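Local coordinates for halogenase PltM (Pseudomonas fluorescens, PDB 6BZN), which halogenates phenolic substrates with more than one halide, probably by way of a reduced flavin cofactor, at residues Pro291-Phe295 with Arg316-Tyr320. Sequence-based numbering, arbitrary orientation.
Sequences PEIEF and REWIY
W318 gives its indole N-H to E292 on the first turn of helix 291-301. The bond from NE1 of W318 to OE2 of E292 is 2.8 Å long and nearly straight, at 167°. OE2 lies close to the indole plane, with the carboxylate turned 40° from it. With CG anti to the backbone N (chi1 -174°) and a bend at chi2, the E292 chain brings OE2 to this edge. Its other oxygen, OE1, forms a salt bridge with R296 one turn on, so both carboxylate oxygens are engaged. P291 packs on the stem of the indole, CB to CB of W318 at 3.4 Å. At the far end, CZ2 of W318 lies over one face of the F295 ring, 3.6 Å from CG of F295. The F295 ring and the six-membered ring of W318 are inclined obliquely. An alanine in place of W318 would probably leave OE2 of E292 without this donor and take away the packing against P291 and the F295 ring. Further out, F309 meets F295 edge-to-face, and F278 does the same with W318. The contact lies near the surface, where helix 291-301 packs against the edge strand 313-321 of the mixed sheet, while W318 also touches T220 and M222 on neighbouring strand 215-223.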
ATOM      1  N   PRO A 291     -11.820 -16.665  13.854  1.00 19.83           N
ATOM      2  CA  PRO A 291     -12.028 -15.931  12.592  1.00 19.65           C
ATOM      3  C   PRO A 291     -13.250 -16.366  11.778  1.00 19.53           C
ATOM      4  O   PRO A 291     -14.032 -15.506  11.375  1.00 19.59           O
ATOM      5  CB  PRO A 291     -10.722 -16.169  11.828  1.00 18.73           C
ATOM      6  CG  PRO A 291      -9.707 -16.310  12.915  1.00 19.21           C
ATOM      7  CD  PRO A 291     -10.408 -17.060  14.020  1.00 19.32           C
ATOM      8  N   GLU A 292     -13.455 -17.670  11.568  1.00 20.13           N
ATOM      9  CA  GLU A 292     -14.643 -18.109  10.806  1.00 20.95           C
ATOM     10  C   GLU A 292     -15.980 -17.706  11.475  1.00 20.45           C
ATOM     11  O   GLU A 292     -16.945 -17.357  10.776  1.00 19.53           O
ATOM     12  CB  GLU A 292     -14.594 -19.610  10.485  1.00 22.65           C
ATOM     13  CG  GLU A 292     -15.704 -20.127   9.568  1.00 25.15           C
ATOM     14  CD  GLU A 292     -15.789 -19.454   8.186  1.00 27.48           C
ATOM     15  OE1 GLU A 292     -16.935 -19.384   7.661  1.00 27.95           O
ATOM     16  OE2 GLU A 292     -14.750 -19.011   7.607  1.00 25.58           O
ATOM     17  N   ILE A 293     -16.027 -17.711  12.804  1.00 20.26           N
ATOM     18  CA  ILE A 293     -17.237 -17.287  13.532  1.00 20.72           C
ATOM     19  C   ILE A 293     -17.454 -15.772  13.360  1.00 19.34           C
ATOM     20  O   ILE A 293     -18.571 -15.325  13.102  1.00 18.77           O
ATOM     21  CB  ILE A 293     -17.191 -17.699  15.031  1.00 22.44           C
ATOM     22  CG1 ILE A 293     -17.217 -19.234  15.156  1.00 24.05           C
ATOM     23  CG2 ILE A 293     -18.361 -17.086  15.806  1.00 22.56           C
ATOM     24  CD1 ILE A 293     -16.655 -19.748  16.471  1.00 24.99           C
ATOM     25  N   GLU A 294     -16.385 -14.994  13.472  1.00 18.10           N
ATOM     26  CA  GLU A 294     -16.473 -13.550  13.234  1.00 18.06           C
ATOM     27  C   GLU A 294     -16.922 -13.254  11.794  1.00 17.25           C
ATOM     28  O   GLU A 294     -17.735 -12.354  11.568  1.00 17.17           O
ATOM     29  CB  GLU A 294     -15.149 -12.855  13.550  1.00 18.30           C
ATOM     30  CG  GLU A 294     -14.775 -12.833  15.029  1.00 19.00           C
ATOM     31  CD  GLU A 294     -15.691 -11.951  15.887  1.00 20.09           C
ATOM     32  OE1 GLU A 294     -16.252 -10.950  15.383  1.00 19.98           O
ATOM     33  OE2 GLU A 294     -15.835 -12.257  17.089  1.00 20.13           O
ATOM     34  N   PHE A 295     -16.429 -14.034  10.834  1.00 16.89           N
ATOM     35  CA  PHE A 295     -16.829 -13.879   9.439  1.00 16.94           C
ATOM     36  C   PHE A 295     -18.340 -14.107   9.285  1.00 17.86           C
ATOM     37  O   PHE A 295     -19.043 -13.265   8.724  1.00 17.09           O
ATOM     38  CB  PHE A 295     -16.027 -14.830   8.530  1.00 16.37           C
ATOM     39  CG  PHE A 295     -16.306 -14.651   7.059  1.00 15.89           C
ATOM     40  CD1 PHE A 295     -16.083 -13.425   6.436  1.00 15.42           C
ATOM     41  CD2 PHE A 295     -16.764 -15.722   6.283  1.00 15.64           C
ATOM     42  CE1 PHE A 295     -16.343 -13.254   5.083  1.00 15.14           C
ATOM     43  CE2 PHE A 295     -17.014 -15.562   4.927  1.00 15.83           C
ATOM     44  CZ  PHE A 295     -16.803 -14.324   4.323  1.00 16.11           C
ATOM     45  N   ARG A 316      -7.381 -21.216   2.417  1.00 18.33           N
ATOM     46  CA  ARG A 316      -6.289 -21.117   3.385  1.00 18.82           C
ATOM     47  C   ARG A 316      -6.903 -21.006   4.778  1.00 18.73           C
ATOM     48  O   ARG A 316      -8.113 -20.779   4.910  1.00 18.69           O
ATOM     49  CB  ARG A 316      -5.507 -19.803   3.238  1.00 18.78           C
ATOM     50  CG  ARG A 316      -5.168 -19.292   1.865  1.00 18.42           C
ATOM     51  CD  ARG A 316      -4.344 -18.014   2.004  1.00 17.43           C
ATOM     52  NE  ARG A 316      -3.200 -18.272   2.866  1.00 17.59           N
ATOM     53  CZ  ARG A 316      -2.110 -18.954   2.511  1.00 17.61           C
ATOM     54  NH1 ARG A 316      -1.952 -19.416   1.261  1.00 17.54           N
ATOM     55  NH2 ARG A 316      -1.165 -19.168   3.412  1.00 17.73           N
ATOM     56  N   GLU A 317      -6.064 -21.076   5.806  1.00 19.03           N
ATOM     57  CA  GLU A 317      -6.485 -20.683   7.151  1.00 20.31           C
ATOM     58  C   GLU A 317      -6.596 -19.166   7.208  1.00 18.69           C
ATOM     59  O   GLU A 317      -5.769 -18.454   6.625  1.00 18.16           O
ATOM     60  CB  GLU A 317      -5.489 -21.159   8.221  1.00 22.83           C
ATOM     61  CG  GLU A 317      -5.315 -22.671   8.281  1.00 26.48           C
ATOM     62  CD  GLU A 317      -6.633 -23.440   8.345  1.00 30.93           C
ATOM     63  OE1 GLU A 317      -7.397 -23.229   9.316  1.00 34.40           O
ATOM     64  OE2 GLU A 317      -6.903 -24.257   7.417  1.00 33.90           O
ATOM     65  N   TRP A 318      -7.634 -18.673   7.879  1.00 17.55           N
ATOM     66  CA  TRP A 318      -7.716 -17.258   8.227  1.00 16.71           C
ATOM     67  C   TRP A 318      -6.495 -16.850   9.050  1.00 16.89           C
ATOM     68  O   TRP A 318      -6.000 -17.628   9.864  1.00 16.74           O
ATOM     69  CB  TRP A 318      -8.968 -16.962   9.069  1.00 16.27           C
ATOM     70  CG  TRP A 318     -10.276 -16.948   8.364  1.00 15.93           C
ATOM     71  CD1 TRP A 318     -11.223 -17.937   8.373  1.00 16.17           C
ATOM     72  CD2 TRP A 318     -10.816 -15.885   7.575  1.00 15.69           C
ATOM     73  NE1 TRP A 318     -12.309 -17.555   7.634  1.00 16.27           N
ATOM     74  CE2 TRP A 318     -12.088 -16.299   7.135  1.00 16.01           C
ATOM     75  CE3 TRP A 318     -10.348 -14.624   7.193  1.00 15.46           C
ATOM     76  CZ2 TRP A 318     -12.897 -15.497   6.324  1.00 15.34           C
ATOM     77  CZ3 TRP A 318     -11.155 -13.826   6.398  1.00 15.26           C
ATOM     78  CH2 TRP A 318     -12.418 -14.268   5.973  1.00 15.13           C
ATOM     79  N   ILE A 319      -6.009 -15.636   8.822  1.00 15.69           N
ATOM     80  CA  ILE A 319      -5.025 -15.016   9.697  1.00 16.91           C
ATOM     81  C   ILE A 319      -5.729 -13.857  10.381  1.00 16.31           C
ATOM     82  O   ILE A 319      -6.440 -13.103   9.716  1.00 15.32           O
ATOM     83  CB  ILE A 319      -3.817 -14.481   8.902  1.00 18.10           C
ATOM     84  CG1 ILE A 319      -3.063 -15.629   8.220  1.00 19.95           C
ATOM     85  CG2 ILE A 319      -2.883 -13.669   9.802  1.00 18.85           C
ATOM     86  CD1 ILE A 319      -2.203 -16.442   9.164  1.00 21.55           C
ATOM     87  N   TYR A 320      -5.550 -13.737  11.694  1.00 15.63           N
ATOM     88  CA  TYR A 320      -6.072 -12.619  12.465  1.00 16.06           C
ATOM     89  C   TYR A 320      -4.908 -11.826  13.030  1.00 16.59           C
ATOM     90  O   TYR A 320      -3.995 -12.409  13.593  1.00 15.71           O
ATOM     91  CB  TYR A 320      -6.941 -13.125  13.612  1.00 16.63           C
ATOM     92  CG  TYR A 320      -7.325 -12.050  14.609  1.00 17.17           C
ATOM     93  CD1 TYR A 320      -8.041 -10.919  14.209  1.00 17.51           C
ATOM     94  CD2 TYR A 320      -7.000 -12.172  15.955  1.00 18.73           C
ATOM     95  CE1 TYR A 320      -8.408  -9.931  15.126  1.00 17.66           C
ATOM     96  CE2 TYR A 320      -7.363 -11.194  16.876  1.00 18.64           C
ATOM     97  CZ  TYR A 320      -8.074 -10.089  16.465  1.00 18.67           C
ATOM     98  OH  TYR A 320      -8.417  -9.133  17.403  1.00 19.56           O
TER